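Local structure of putative bacterial transcription regulation protein (Staphylococcus aureus, 3LUR) at residues Ile58-Pro64 against Ala132-Tyr138; Val15-Tyr21 against Lys69-Ala75; Glu3-Leu9 against Ser94-Phe100; Glu101-Val106 against Thr143-Ile149. The protein is of unproven function but probably binds a small effector molecule through a domain of the kind found in bacterial transcription activators. All coordinates share one frame; numbering follows the deposited sequence.

Contact 1. Residues Ile58-Pro64 against Ala132-Tyr138; sequences ILGLCIP and APFFELY. With EDO (1,2-ethanediol), chain H.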
# COMPACT_ATOMS: atom_id res chain seq x y z
N ILE A 58 1.08 -8.67 -0.19
CA ILE A 58 -0.03 -8.06 -0.86
C ILE A 58 -0.01 -6.59 -0.45
O ILE A 58 0.36 -6.25 0.71
CB ILE A 58 -1.36 -8.80 -0.56
CG1 ILE A 58 -2.52 -8.18 -1.36
CG2 ILE A 58 -1.64 -8.85 0.94
CD1 ILE A 58 -3.74 -9.06 -1.45
N LEU A 59 -0.34 -5.73 -1.39
CA LEU A 59 -0.30 -4.30 -1.18
C LEU A 59 -1.62 -3.66 -0.87
O LEU A 59 -2.68 -4.03 -1.43
CB LEU A 59 0.26 -3.59 -2.43
CG LEU A 59 1.72 -3.71 -2.89
CD1 LEU A 59 2.08 -5.03 -3.55
CD2 LEU A 59 2.04 -2.57 -3.90
N GLY A 60 -1.53 -2.65 -0.00
CA GLY A 60 -2.55 -1.69 0.24
C GLY A 60 -1.96 -0.40 -0.32
O GLY A 60 -1.16 0.27 0.34
N LEU A 61 -2.32 -0.09 -1.55
CA LEU A 61 -1.76 1.07 -2.25
C LEU A 61 -2.63 2.29 -2.05
O LEU A 61 -3.81 2.32 -2.45
CB LEU A 61 -1.60 0.78 -3.76
CG LEU A 61 -0.92 1.84 -4.64
CD1 LEU A 61 0.60 1.85 -4.47
CD2 LEU A 61 -1.28 1.63 -6.09
N CYS A 62 -2.02 3.34 -1.49
CA CYS A 62 -2.68 4.59 -1.26
C CYS A 62 -2.41 5.51 -2.43
O CYS A 62 -1.25 5.76 -2.76
CB CYS A 62 -2.17 5.19 0.04
SG CYS A 62 -2.55 4.10 1.47
N ILE A 63 -3.49 5.96 -3.07
CA ILE A 63 -3.42 6.73 -4.28
C ILE A 63 -4.06 8.10 -4.02
O ILE A 63 -5.27 8.26 -4.10
CB ILE A 63 -4.13 6.00 -5.48
CG1 ILE A 63 -3.53 4.61 -5.68
CG2 ILE A 63 -4.01 6.83 -6.81
CD1 ILE A 63 -4.27 3.71 -6.67
N PRO A 64 -3.23 9.08 -3.66
CA PRO A 64 -3.82 10.43 -3.53
C PRO A 64 -4.41 10.83 -4.86
O PRO A 64 -3.76 10.64 -5.91
CB PRO A 64 -2.63 11.32 -3.18
CG PRO A 64 -1.57 10.39 -2.65
CD PRO A 64 -1.79 9.07 -3.37
N ALA A 132 3.36 10.68 -5.23
CA ALA A 132 3.11 9.51 -6.00
C ALA A 132 2.45 8.56 -5.04
O ALA A 132 2.44 8.80 -3.81
CB ALA A 132 4.42 8.91 -6.51
N PRO A 133 1.96 7.44 -5.57
CA PRO A 133 1.34 6.48 -4.66
C PRO A 133 2.32 5.92 -3.63
O PRO A 133 3.51 5.83 -3.88
CB PRO A 133 0.81 5.40 -5.60
CG PRO A 133 0.59 6.09 -6.88
CD PRO A 133 1.74 7.07 -6.98
N PHE A 134 1.79 5.58 -2.45
CA PHE A 134 2.59 4.98 -1.40
C PHE A 134 1.83 3.74 -0.92
O PHE A 134 0.64 3.64 -1.14
CB PHE A 134 2.87 5.97 -0.26
CG PHE A 134 1.64 6.60 0.34
CD1 PHE A 134 1.04 7.72 -0.25
CD2 PHE A 134 1.11 6.10 1.54
CE1 PHE A 134 -0.09 8.33 0.34
CE2 PHE A 134 -0.03 6.69 2.12
CZ PHE A 134 -0.63 7.80 1.51
N PHE A 135 2.52 2.80 -0.31
CA PHE A 135 1.83 1.56 0.03
C PHE A 135 2.23 0.87 1.31
O PHE A 135 3.34 1.04 1.80
CB PHE A 135 1.89 0.56 -1.17
CG PHE A 135 3.28 0.17 -1.60
CD1 PHE A 135 3.96 0.90 -2.57
CD2 PHE A 135 3.89 -0.98 -1.09
CE1 PHE A 135 5.21 0.52 -3.00
CE2 PHE A 135 5.14 -1.38 -1.53
CZ PHE A 135 5.82 -0.62 -2.47
N GLU A 136 1.29 0.08 1.81
CA GLU A 136 1.50 -0.84 2.89
C GLU A 136 1.76 -2.18 2.21
O GLU A 136 1.08 -2.52 1.25
CB GLU A 136 0.22 -0.94 3.72
CG GLU A 136 -0.25 0.38 4.27
CD GLU A 136 -1.75 0.47 4.47
OE1 GLU A 136 -2.49 -0.54 4.37
OE2 GLU A 136 -2.20 1.58 4.73
N LEU A 137 2.72 -2.93 2.69
CA LEU A 137 3.00 -4.23 2.11
C LEU A 137 2.86 -5.27 3.21
O LEU A 137 3.56 -5.21 4.27
CB LEU A 137 4.39 -4.26 1.47
CG LEU A 137 4.83 -5.57 0.80
CD1 LEU A 137 3.93 -5.87 -0.44
CD2 LEU A 137 6.31 -5.56 0.42
N TYR A 138 1.98 -6.24 2.96
CA TYR A 138 1.62 -7.29 3.94
C TYR A 138 2.12 -8.69 3.57
O TYR A 138 1.65 -9.30 2.62
CB TYR A 138 0.10 -7.35 4.09
CG TYR A 138 -0.52 -6.07 4.60
CD1 TYR A 138 -0.56 -5.79 5.95
CD2 TYR A 138 -1.07 -5.14 3.73
CE1 TYR A 138 -1.12 -4.62 6.41
CE2 TYR A 138 -1.62 -3.98 4.17
CZ TYR A 138 -1.63 -3.71 5.52
OH TYR A 138 -2.18 -2.53 5.97
C1 EDO H . 0.60 -13.45 1.73
O1 EDO H . 0.35 -12.05 1.89
C2 EDO H . 2.05 -13.67 1.28
O2 EDO H . 2.24 -13.24 -0.08
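Ile58, Gly60 and Cys62 pair with Tyr138, Glu136 and Phe134 through six antiparallel backbone hydrogen bonds. The bond from Cys62 N to Phe134 O is 2.7 Å; its return, Phe134 N to Cys62 O, is 3.1 Å. Tyr138 O takes Ile58 N and also a weak bond from O1 of an ethanediol, probably from the crystallisation liquor. On the face of Cys62 and Glu136, the buried carboxylate is held twice. The hydroxyl of Tyr138 donates to Glu136 OE1 at 2.6 Å, from above the carboxylate plane. Tyr72 OH is its second partner. With no side chain at Gly60, the carboxylate can lie close over it. Beside it, Cys62 CB sits over one face of the Phe134 ring, 3.5 Å from the centroid, and SG makes an oblique sulfur-aromatic contact. Phe134 CG lies between backbone N and carbonyl carbon (chi1 55°), which turns the ring back over Cys62. On the other face, Leu59 CD2 covers the Phe135 ring and Leu59 CD1 meets Leu137 CD1 at 3.7 Å. Trp153 stacks on Phe135. One side of this central strand pair is apolar. The other carries a buried acid whose OE1 meets two tyrosine hydroxyls, consistent with the polar floor of an effector pocket.

Contact 2. Residues Val15-Tyr21 against Lys69-Ala75; sequences VGIKETY and KMSYMIA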
# COMPACT_ATOMS: atom_id res chain seq x y z
N VAL A 15 -2.04 -5.39 -10.01
CA VAL A 15 -3.31 -5.94 -10.39
C VAL A 15 -4.15 -5.96 -9.12
O VAL A 15 -3.73 -6.49 -8.08
CB VAL A 15 -3.19 -7.41 -10.89
CG1 VAL A 15 -4.54 -7.93 -11.37
CG2 VAL A 15 -2.14 -7.54 -12.05
N GLY A 16 -5.33 -5.39 -9.18
CA GLY A 16 -6.16 -5.35 -7.99
C GLY A 16 -7.46 -4.61 -8.14
O GLY A 16 -7.99 -4.45 -9.26
N ILE A 17 -7.97 -4.14 -7.01
CA ILE A 17 -9.24 -3.46 -6.94
C ILE A 17 -9.07 -2.17 -6.16
O ILE A 17 -8.45 -2.16 -5.10
CB ILE A 17 -10.32 -4.33 -6.23
CG1 ILE A 17 -10.52 -5.65 -6.97
CG2 ILE A 17 -11.64 -3.60 -6.19
CD1 ILE A 17 -11.11 -5.45 -8.40
N LYS A 18 -9.68 -1.11 -6.68
CA LYS A 18 -9.54 0.21 -6.09
C LYS A 18 -10.87 0.73 -5.56
O LYS A 18 -11.90 0.51 -6.15
CB LYS A 18 -8.97 1.19 -7.13
CG LYS A 18 -8.63 2.56 -6.56
CD LYS A 18 -7.97 3.49 -7.60
CE LYS A 18 -8.96 4.28 -8.43
NZ LYS A 18 -8.28 5.45 -9.07
N GLU A 19 -10.81 1.41 -4.42
CA GLU A 19 -11.97 2.12 -3.86
C GLU A 19 -11.52 3.56 -3.64
O GLU A 19 -10.38 3.78 -3.29
CB GLU A 19 -12.47 1.50 -2.57
CG GLU A 19 -13.26 0.24 -2.82
CD GLU A 19 -14.03 -0.26 -1.59
OE1 GLU A 19 -13.83 0.26 -0.46
OE2 GLU A 19 -14.80 -1.21 -1.77
N THR A 20 -12.40 4.52 -3.88
CA THR A 20 -12.04 5.92 -3.73
C THR A 20 -12.89 6.50 -2.63
O THR A 20 -14.10 6.28 -2.58
CB THR A 20 -12.23 6.69 -5.05
OG1 THR A 20 -11.42 6.10 -6.06
CG2 THR A 20 -11.84 8.20 -4.90
N TYR A 21 -12.23 7.22 -1.74
CA TYR A 21 -12.88 7.85 -0.62
C TYR A 21 -12.73 9.36 -0.70
O TYR A 21 -11.84 9.88 -1.42
CB TYR A 21 -12.27 7.32 0.65
CG TYR A 21 -12.19 5.82 0.65
CD1 TYR A 21 -13.32 5.05 0.79
CD2 TYR A 21 -10.96 5.17 0.50
CE1 TYR A 21 -13.24 3.66 0.80
CE2 TYR A 21 -10.87 3.80 0.51
CZ TYR A 21 -12.03 3.05 0.66
OH TYR A 21 -11.96 1.69 0.67
N LYS A 69 -9.22 13.67 -3.05
CA LYS A 69 -9.73 12.36 -2.65
C LYS A 69 -8.58 11.41 -2.41
O LYS A 69 -7.45 11.68 -2.76
CB LYS A 69 -10.70 11.80 -3.69
CG LYS A 69 -12.04 12.54 -3.72
CD LYS A 69 -12.93 12.06 -4.85
CE LYS A 69 -14.30 12.73 -4.84
NZ LYS A 69 -15.15 12.26 -3.70
N MSE A 70 -8.88 10.28 -1.77
CA MSE A 70 -7.87 9.28 -1.50
C MSE A 70 -8.42 7.94 -1.94
O MSE A 70 -9.50 7.53 -1.48
CB MSE A 70 -7.55 9.26 -0.01
CG MSE A 70 -6.62 8.14 0.42
SE MSE A 70 -4.81 8.37 -0.20
CE MSE A 70 -4.30 10.00 0.75
N SER A 71 -7.70 7.28 -2.84
CA SER A 71 -8.06 5.93 -3.26
C SER A 71 -7.15 4.91 -2.57
O SER A 71 -6.02 5.21 -2.21
CB SER A 71 -7.94 5.79 -4.78
OG SER A 71 -8.90 6.57 -5.44
N TYR A 72 -7.67 3.72 -2.36
CA TYR A 72 -6.91 2.66 -1.80
C TYR A 72 -7.08 1.48 -2.72
O TYR A 72 -8.22 1.13 -3.05
CB TYR A 72 -7.46 2.29 -0.46
CG TYR A 72 -6.65 1.35 0.34
CD1 TYR A 72 -5.57 1.81 1.09
CD2 TYR A 72 -6.98 0.01 0.44
CE1 TYR A 72 -4.84 0.98 1.89
CE2 TYR A 72 -6.25 -0.85 1.25
CZ TYR A 72 -5.18 -0.36 1.98
OH TYR A 72 -4.44 -1.15 2.82
N MSE A 73 -5.99 0.89 -3.16
CA MSE A 73 -6.07 -0.26 -4.02
C MSE A 73 -5.44 -1.47 -3.35
O MSE A 73 -4.27 -1.46 -2.93
CB MSE A 73 -5.42 0.03 -5.38
CG MSE A 73 -5.47 -1.11 -6.36
SE MSE A 73 -4.38 -0.59 -7.91
CE MSE A 73 -4.62 -2.16 -8.98
N ILE A 74 -6.22 -2.54 -3.24
CA ILE A 74 -5.69 -3.81 -2.75
C ILE A 74 -5.15 -4.48 -4.01
O ILE A 74 -5.88 -4.63 -4.99
CB ILE A 74 -6.80 -4.62 -2.10
CG1 ILE A 74 -7.19 -3.92 -0.79
CG2 ILE A 74 -6.36 -6.09 -1.85
CD1 ILE A 74 -8.40 -4.52 -0.09
N ALA A 75 -3.88 -4.84 -4.00
CA ALA A 75 -3.26 -5.30 -5.21
C ALA A 75 -2.03 -6.16 -4.98
O ALA A 75 -1.41 -6.15 -3.89
CB ALA A 75 -2.82 -4.07 -6.02
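Thr20 and Ser71 face each other across a non-hydrogen-bonded pair, and their hydroxyls meet, OG1 to OG, at 2.6 Å. Lys18 runs alongside on the same face. Its CG is anti to the backbone N (chi1 -173°), which lays the chain beside Ser71, with Lys18 CD 3.6 Å from Ser71 CB. Glu65 OE2 takes both a hydrogen bond with Ser71 OG and a salt bridge with Lys18 NZ. Selenomethionine Met73 is fully extended, and its CE ends 3.3 Å from Gly16 N, where glycine offers no side chain. Six backbone bonds join these antiparallel strands, 15-21 and 70-75, neighbours in the closed six-stranded barrel. On the other face Tyr21 and Tyr72 slant across one another. Tyr72 CB comes to the edge of the Tyr21 ring, near its plane, 3.9 Å from CE2. Tyr21 OH donates to Glu19 OE1 at 2.6 Å, using the anti lone pair of that oxygen, while Arg37 forms a salt bridge with OE2. Tyr72 OH bonds instead with Glu136 OE1 and Trp35 NE1. Near Tyr21, Lys69 CB lies 3.2 Å from Tyr21 O, and the Lys69 chain crosses Thr20 CG2 at about a right angle.

Contact 3. Residues Glu3-Leu9 against Ser94-Phe100; sequences EYQLQQL and SSKYMVF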
# COMPACT_ATOMS: atom_id res chain seq x y z
N GLU A 3 12.97 5.09 11.98
CA GLU A 3 14.04 4.56 11.17
C GLU A 3 13.46 3.91 9.90
O GLU A 3 12.36 3.29 9.90
CB GLU A 3 14.95 3.58 11.95
CG GLU A 3 14.26 2.41 12.63
CD GLU A 3 13.54 2.77 13.96
OE1 GLU A 3 13.81 3.83 14.54
OE2 GLU A 3 12.71 1.97 14.42
N TYR A 4 14.18 4.10 8.80
CA TYR A 4 13.77 3.57 7.53
C TYR A 4 14.96 3.03 6.74
O TYR A 4 16.10 3.33 7.05
CB TYR A 4 13.05 4.65 6.72
CG TYR A 4 13.92 5.84 6.39
CD1 TYR A 4 14.68 5.86 5.24
CD2 TYR A 4 14.00 6.94 7.23
CE1 TYR A 4 15.49 6.96 4.92
CE2 TYR A 4 14.81 8.04 6.92
CZ TYR A 4 15.56 8.03 5.78
OH TYR A 4 16.37 9.09 5.45
N GLN A 5 14.66 2.22 5.75
CA GLN A 5 15.66 1.74 4.81
C GLN A 5 15.32 2.29 3.45
O GLN A 5 14.14 2.37 3.08
CB GLN A 5 15.68 0.21 4.74
CG GLN A 5 15.97 -0.49 6.05
CD GLN A 5 17.41 -0.34 6.51
OE1 GLN A 5 18.32 0.01 5.72
NE2 GLN A 5 17.65 -0.61 7.80
N LEU A 6 16.33 2.72 2.72
CA LEU A 6 16.13 3.18 1.36
C LEU A 6 16.07 1.96 0.46
O LEU A 6 16.90 1.04 0.57
CB LEU A 6 17.25 4.12 0.91
CG LEU A 6 17.33 5.43 1.67
CD1 LEU A 6 18.62 6.19 1.31
CD2 LEU A 6 16.07 6.26 1.35
N GLN A 7 15.08 1.93 -0.41
CA GLN A 7 14.93 0.86 -1.36
C GLN A 7 14.54 1.51 -2.68
O GLN A 7 14.16 2.67 -2.71
CB GLN A 7 13.84 -0.13 -0.94
CG GLN A 7 14.08 -0.85 0.37
CD GLN A 7 15.30 -1.77 0.34
OE1 GLN A 7 15.88 -2.01 -0.72
NE2 GLN A 7 15.69 -2.27 1.52
N GLN A 8 14.69 0.78 -3.77
CA GLN A 8 14.26 1.29 -5.05
C GLN A 8 13.56 0.22 -5.83
O GLN A 8 13.92 -0.95 -5.75
CB GLN A 8 15.43 1.86 -5.83
CG GLN A 8 16.51 0.92 -6.18
CD GLN A 8 17.61 1.63 -6.94
OE1 GLN A 8 18.11 2.65 -6.49
NE2 GLN A 8 17.98 1.10 -8.10
N LEU A 9 12.52 0.61 -6.55
CA LEU A 9 11.77 -0.31 -7.38
C LEU A 9 11.76 0.13 -8.86
O LEU A 9 11.70 1.33 -9.17
CB LEU A 9 10.33 -0.40 -6.90
CG LEU A 9 10.03 -0.93 -5.51
CD1 LEU A 9 8.52 -0.87 -5.32
CD2 LEU A 9 10.57 -2.36 -5.31
N SER A 94 8.57 3.60 -11.48
CA SER A 94 9.79 3.39 -10.69
C SER A 94 10.08 4.54 -9.77
O SER A 94 9.93 5.71 -10.15
CB SER A 94 11.00 3.20 -11.60
OG SER A 94 11.26 4.36 -12.34
N SER A 95 10.59 4.21 -8.60
CA SER A 95 10.91 5.22 -7.62
C SER A 95 11.81 4.67 -6.56
O SER A 95 11.87 3.44 -6.34
CB SER A 95 9.62 5.73 -6.94
OG SER A 95 9.91 6.80 -6.06
N LYS A 96 12.50 5.58 -5.90
CA LYS A 96 13.16 5.29 -4.65
C LYS A 96 12.12 5.47 -3.55
O LYS A 96 11.12 6.21 -3.72
CB LYS A 96 14.36 6.20 -4.40
CG LYS A 96 15.57 5.94 -5.30
CD LYS A 96 16.72 6.87 -4.90
CE LYS A 96 17.99 6.60 -5.70
NZ LYS A 96 19.06 7.59 -5.38
N TYR A 97 12.34 4.78 -2.44
CA TYR A 97 11.41 4.79 -1.34
C TYR A 97 12.13 4.80 -0.02
O TYR A 97 13.27 4.33 0.09
CB TYR A 97 10.56 3.49 -1.33
CG TYR A 97 9.59 3.35 -2.49
CD1 TYR A 97 9.98 2.81 -3.70
CD2 TYR A 97 8.28 3.75 -2.35
CE1 TYR A 97 9.07 2.70 -4.76
CE2 TYR A 97 7.39 3.63 -3.36
CZ TYR A 97 7.76 3.11 -4.56
OH TYR A 97 6.82 3.04 -5.52
N MSE A 98 11.46 5.40 0.98
CA MSE A 98 11.83 5.20 2.36
C MSE A 98 10.87 4.11 2.82
O MSE A 98 9.65 4.22 2.61
CB MSE A 98 11.64 6.46 3.19
CG MSE A 98 12.53 7.59 2.78
SE MSE A 98 12.09 9.17 3.86
CE MSE A 98 10.30 9.45 3.20
N VAL A 99 11.40 3.05 3.40
CA VAL A 99 10.60 1.93 3.84
C VAL A 99 10.62 1.80 5.35
O VAL A 99 11.69 1.61 5.96
CB VAL A 99 11.05 0.62 3.22
CG1 VAL A 99 10.10 -0.56 3.67
CG2 VAL A 99 11.08 0.75 1.72
N PHE A 100 9.46 2.03 5.96
CA PHE A 100 9.29 2.00 7.41
C PHE A 100 8.63 0.70 7.79
O PHE A 100 8.12 -0.00 6.92
CB PHE A 100 8.41 3.15 7.88
CG PHE A 100 8.90 4.49 7.48
CD1 PHE A 100 8.63 4.98 6.22
CD2 PHE A 100 9.62 5.28 8.37
CE1 PHE A 100 9.09 6.25 5.84
CE2 PHE A 100 10.08 6.54 7.99
CZ PHE A 100 9.82 7.02 6.74
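Tyr4 is the main bump here: its ring lies against Met98 and its CB against Phe100. The selenium of Met98, a selenomethionine, sits over the centre of the Tyr4 ring, SE 4.1 Å from the centroid, a Met-aromatic contact. Met98 CG adds a CH-pi contact on that ring. The Met98 chain bends at chi3 (-65°), which turns the terminal methyl aside. Tyr4 CB in turn rests over one face of the Phe100 ring, 3.9 Å from its centroid. The two side chains run side by side, the ring planes at 49°. Leu6 CD2 lies alongside Met98 CG at 4.0 Å. The opposite face has smaller fits. Gln7 CG packs on Val99 CG2 at 3.7 Å before its chain bends away at chi2. Leu9 crosses Tyr97 at about a right angle, its CD1 3.7 Å from Tyr97 CE1. Six backbone bonds bind the antiparallel strands beneath, and the bond from Leu9 N to Ser95 O is almost straight. The Tyr4 and Met98 side lies against helix 108-124, where Tyr120, Ile121 and Val117 meet it. The Leu9 and Tyr97 side turns to Leu55 and to Trp153 of strand 149-156, the neighbour of strand 88-103 on its other edge.

Contact 4. Residues Glu101-Val106 against Thr143-Ile149; sequences EAQGAV and TTSEKYI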
# COMPACT_ATOMS: atom_id res chain seq x y z
N GLU A 101 8.67 0.36 9.07
CA GLU A 101 7.99 -0.82 9.60
C GLU A 101 6.99 -0.41 10.67
O GLU A 101 7.30 0.42 11.56
CB GLU A 101 8.98 -1.84 10.16
CG GLU A 101 9.75 -2.59 9.09
CD GLU A 101 10.62 -3.72 9.64
OE1 GLU A 101 10.87 -3.75 10.87
OE2 GLU A 101 11.03 -4.60 8.85
N ALA A 102 5.79 -0.94 10.56
CA ALA A 102 4.77 -0.81 11.57
C ALA A 102 4.71 -2.16 12.23
O ALA A 102 4.58 -3.16 11.56
CB ALA A 102 3.43 -0.47 10.96
N GLN A 103 4.84 -2.20 13.53
CA GLN A 103 4.73 -3.45 14.24
C GLN A 103 3.48 -3.45 15.10
O GLN A 103 3.34 -2.63 16.01
CB GLN A 103 5.97 -3.77 15.07
CG GLN A 103 5.91 -5.18 15.63
CD GLN A 103 7.19 -5.66 16.26
OE1 GLN A 103 7.84 -4.92 16.98
NE2 GLN A 103 7.51 -6.96 16.06
N GLY A 104 2.60 -4.40 14.84
CA GLY A 104 1.39 -4.48 15.59
C GLY A 104 0.23 -4.99 14.78
O GLY A 104 0.36 -5.26 13.59
N ALA A 105 -0.90 -5.11 15.46
CA ALA A 105 -2.12 -5.67 14.91
C ALA A 105 -2.69 -4.81 13.81
O ALA A 105 -2.75 -3.58 13.94
CB ALA A 105 -3.18 -5.87 16.04
N VAL A 106 -3.06 -5.45 12.70
CA VAL A 106 -3.65 -4.75 11.54
C VAL A 106 -5.15 -4.66 11.81
O VAL A 106 -5.76 -5.64 12.23
CB VAL A 106 -3.33 -5.52 10.24
CG1 VAL A 106 -3.86 -4.81 9.03
CG2 VAL A 106 -1.83 -5.74 10.12
N THR A 143 -1.73 -11.45 11.19
CA THR A 143 -1.90 -10.00 11.19
C THR A 143 -2.64 -9.45 12.42
O THR A 143 -2.74 -8.23 12.56
CB THR A 143 -2.64 -9.50 9.91
OG1 THR A 143 -3.94 -10.07 9.87
CG2 THR A 143 -1.86 -9.87 8.63
N THR A 144 -3.14 -10.33 13.28
CA THR A 144 -3.76 -9.91 14.53
C THR A 144 -2.74 -9.75 15.64
O THR A 144 -3.09 -9.29 16.73
CB THR A 144 -4.85 -10.89 15.02
OG1 THR A 144 -4.28 -12.16 15.47
CG2 THR A 144 -5.89 -11.11 13.92
N SER A 145 -1.50 -10.19 15.39
CA SER A 145 -0.46 -10.13 16.41
C SER A 145 0.11 -8.75 16.65
O SER A 145 0.34 -7.98 15.71
CB SER A 145 0.69 -11.06 16.03
OG SER A 145 1.73 -11.05 17.02
N GLU A 146 0.46 -8.47 17.92
CA GLU A 146 1.11 -7.20 18.24
C GLU A 146 2.54 -7.22 17.72
O GLU A 146 3.18 -6.19 17.67
CB GLU A 146 1.06 -6.88 19.74
CG GLU A 146 -0.36 -6.45 20.27
CD GLU A 146 -1.15 -5.36 19.41
OE1 GLU A 146 -0.59 -4.59 18.54
OE2 GLU A 146 -2.38 -5.29 19.62
N LYS A 147 2.99 -8.39 17.24
CA LYS A 147 4.34 -8.54 16.70
C LYS A 147 4.36 -8.57 15.17
O LYS A 147 5.42 -8.63 14.56
CB LYS A 147 5.02 -9.81 17.24
CG LYS A 147 5.56 -9.72 18.69
CD LYS A 147 4.47 -9.87 19.74
CE LYS A 147 5.07 -10.04 21.16
NZ LYS A 147 4.05 -10.55 22.15
N TYR A 148 3.19 -8.53 14.53
CA TYR A 148 3.14 -8.56 13.08
C TYR A 148 3.78 -7.32 12.48
O TYR A 148 3.58 -6.19 12.97
CB TYR A 148 1.69 -8.72 12.56
CG TYR A 148 1.60 -8.74 11.06
CD1 TYR A 148 1.83 -9.92 10.34
CD2 TYR A 148 1.37 -7.58 10.34
CE1 TYR A 148 1.79 -9.93 8.95
CE2 TYR A 148 1.31 -7.58 8.96
CZ TYR A 148 1.54 -8.76 8.26
OH TYR A 148 1.49 -8.72 6.88
N ILE A 149 4.57 -7.52 11.43
CA ILE A 149 5.25 -6.40 10.77
C ILE A 149 4.69 -6.10 9.40
O ILE A 149 4.63 -6.97 8.53
CB ILE A 149 6.76 -6.65 10.64
CG1 ILE A 149 7.39 -6.66 12.03
CG2 ILE A 149 7.43 -5.53 9.76
CD1 ILE A 149 8.82 -7.21 12.06
O HOH W 1 -5.97 -8.68 11.32
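Three backbone amides of Gly104-Val106 bond to the loop 143-149: Gly104 N to Tyr148 O, Ala105 N to a side-chain oxygen, and Val106 N to Thr143 O. The last is 2.8 Å and nearly straight, with an N-H...O angle of 179°. The middle amide is met by Glu146. Its CG is anti to the carbonyl carbon and the chain folds at chi2 (-47°), which brings OE1 back to Ala105 N at 3.1 Å. That amide lies above the carboxylate plane. Gly104 has backbone angles that a side chain would not tolerate, and its CA packs on Glu146 O. Gln103 reaches over the turn with an extended chain. Its NE2 donates to Lys147 O at 3.1 Å, and this oxygen lies close to the amide plane. Next to it Ile149 CG2 lies 3.7 Å from Glu101 CD, the carboxylate carbon. At the far end Val106 CG2 touches Tyr148 CD2 at 3.7 Å, while Thr143 CG2 covers one face of the same ring. Tyr148 OH bonds Gln139 O. One water bridges Val106 O and Thr143 OG1. Lys147 N bonds Ser145 OG at 3.0 Å, an ST turn inside the type I beta turn Ser145-Tyr148. These turns shape the loop before strand 149-156, which packs against the end of strand 88-103 in the antiparallel barrel.

In the fold
From the N terminus, the first residues and the start of strand 5-21 open contact 3, and Val15-Tyr21 opens contact 2. Helices 24-41 and 43-50 lead to strand 58-64, where contact 1 opens. Contact 2 closes first, at Lys69-Ala75, inside the larger loop that contact 3 closes at Ser94-Phe100. Contact 4 opens directly after. Helix 108-124 follows. Contact 1 closes at Ala132-Tyr138, crossing the other three, and contact 4 closes last. Contacts 2 and 3 join strand 5-21 to both its neighbours, 70-77 and 88-103, and so help close the barrel. Contact 1 joins strands 58-64 and 134-138 close to the chain's centre; contact 4 ties the end of strand 88-103 to the loop before strand 149-156.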